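Local coordinates for type II secretion system protein L (Pseudomonas aeruginosa, PDB 6GHU) that helps assemble the type II secretion system in the inner membrane, linking its cytoplasmic energy-providing component to the rest of the secretion machinery, at residues A[49-52]-A[53-56]. Sequence-based numbering, arbitrary orientation.
Sequences RSRL and SESG
Ser55 meets Leu52 at the C-terminal end of helix 42-54, where a Schellman motif closes the second helix of this ferredoxin-fold domain. Backbone bonds carry the last turns: Ser53 N to Arg49 O, Glu54 N to Ser50 O at 2.8 Å, and Ser55 N to Arg51 O. Gly56 then leaves the helix with a positive phi of 103°, and its N turns back to Ser53 O at 2.9 Å.

The carbonyl of Leu52, in the last turn, is gripped mainly by a side chain. Ser55 OG, set between its own N and carbonyl carbon (chi1 76°), donates to Leu52 O at 2.7 Å from a position tilted out of the carbonyl plane, while Ser55 N adds a weak bond. The same hydroxyl also bonds Gln8 of helix 3-14, tying this helix end to its neighbour. Leu52 itself is buried, against Val12, Val59, Leu75 and Ile77.

On the outer side, in one of the two conformers of Glu54, Arg51 and Glu54 run side by side, guanidinium and carboxylate planes 16° apart, without a direct salt bridge; Arg51 NE stays 4.8 Å from Glu54 OE1. Water joins them instead, though these links are provisional because they rest on that conformer. One molecule donates to Glu54 OE2 and weakly accepts from Arg51 NH1; another donates to Glu54 OE1. Their further approaches, to Ser50 OG and Arg51 O respectively, are unusually short and so doubtful.

Arg49, salt-bridged to Glu46, bends at chi2 and chi3 to turn its guanidinium toward Ser53, one turn further on, and its NH1 approaches Ser53 CB obliquely at 4.0 Å.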
loop_
_atom_site.group_PDB
_atom_site.type_symbol
_atom_site.label_atom_id
_atom_site.label_comp_id
_atom_site.label_asym_id
_atom_site.label_seq_id
_atom_site.Cartn_x
_atom_site.Cartn_y
_atom_site.Cartn_z
ATOM N N ARG A 49 -6.344 -13.499 -7.741
ATOM C CA ARG A 49 -7.626 -13.180 -7.121
ATOM C C ARG A 49 -8.038 -14.286 -6.161
ATOM O O ARG A 49 -8.452 -14.021 -5.027
ATOM C CB ARG A 49 -8.701 -12.978 -8.188
ATOM C CG ARG A 49 -10.057 -12.533 -7.637
ATOM C CD ARG A 49 -11.213 -13.093 -8.454
ATOM N NE ARG A 49 -11.199 -14.555 -8.480
ATOM C CZ ARG A 49 -11.609 -15.335 -7.483
ATOM N NH1 ARG A 49 -12.071 -14.805 -6.359
ATOM N NH2 ARG A 49 -11.550 -16.653 -7.605
ATOM N N SER A 50 -7.927 -15.538 -6.611
ATOM C CA SER A 50 -8.299 -16.678 -5.780
ATOM C C SER A 50 -7.465 -16.731 -4.507
ATOM O O SER A 50 -7.992 -17.011 -3.426
ATOM C CB SER A 50 -8.133 -17.974 -6.579
ATOM O OG SER A 50 -8.628 -19.083 -5.853
ATOM N N ARG A 51 -6.165 -16.452 -4.613
ATOM C CA ARG A 51 -5.297 -16.481 -3.440
ATOM C C ARG A 51 -5.644 -15.365 -2.458
ATOM O O ARG A 51 -5.621 -15.574 -1.238
ATOM C CB ARG A 51 -3.833 -16.362 -3.865
ATOM C CG ARG A 51 -3.304 -17.529 -4.686
ATOM C CD ARG A 51 -3.460 -18.840 -3.965
ATOM N NE ARG A 51 -2.734 -19.925 -4.629
ATOM C CZ ARG A 51 -3.231 -20.687 -5.601
ATOM N NH1 ARG A 51 -4.465 -20.493 -6.050
ATOM N NH2 ARG A 51 -2.484 -21.649 -6.129
ATOM N N LEU A 52 -5.938 -14.168 -2.966
ATOM C CA LEU A 52 -6.324 -13.070 -2.087
ATOM C C LEU A 52 -7.617 -13.393 -1.356
ATOM O O LEU A 52 -7.741 -13.148 -0.151
ATOM C CB LEU A 52 -6.477 -11.783 -2.891
ATOM C CG LEU A 52 -5.180 -11.217 -3.464
ATOM C CD1 LEU A 52 -5.491 -10.196 -4.527
ATOM C CD2 LEU A 52 -4.335 -10.606 -2.351
ATOM N N SER A 53 -8.592 -13.946 -2.076
ATOM C CA SER A 53 -9.855 -14.330 -1.458
ATOM C C SER A 53 -9.650 -15.453 -0.453
ATOM O O SER A 53 -10.202 -15.414 0.651
ATOM C CB SER A 53 -10.850 -14.745 -2.544
ATOM O OG SER A 53 -12.045 -15.252 -1.980
ATOM N N GLU A 54 -8.854 -16.463 -0.822
ATOM C CA GLU A 54 -8.539 -17.564 0.083
ATOM C C GLU A 54 -7.910 -17.062 1.377
ATOM O O GLU A 54 -8.123 -17.639 2.448
ATOM C CB GLU A 54 -7.603 -18.548 -0.627
ATOM C CG GLU A 54 -6.714 -19.387 0.284
ATOM C CD GLU A 54 -5.698 -20.202 -0.490
ATOM O OE1 GLU A 54 -4.484 -20.064 -0.200
ATOM O OE2 GLU A 54 -6.112 -20.965 -1.395
ATOM N N SER A 55 -7.104 -16.006 1.290
ATOM C CA SER A 55 -6.464 -15.480 2.491
ATOM C C SER A 55 -7.430 -14.716 3.381
ATOM O O SER A 55 -7.024 -14.276 4.462
ATOM C CB SER A 55 -5.304 -14.563 2.116
ATOM O OG SER A 55 -5.789 -13.313 1.657
ATOM N N GLY A 56 -8.678 -14.534 2.959
ATOM C CA GLY A 56 -9.662 -13.831 3.750
ATOM C C GLY A 56 -9.952 -12.413 3.308
ATOM O O GLY A 56 -10.739 -11.726 3.973
HETATM O O HOH W 1 -7.050 -19.972 -4.175
HETATM O O HOH W 2 -3.852 -17.168 -0.374
#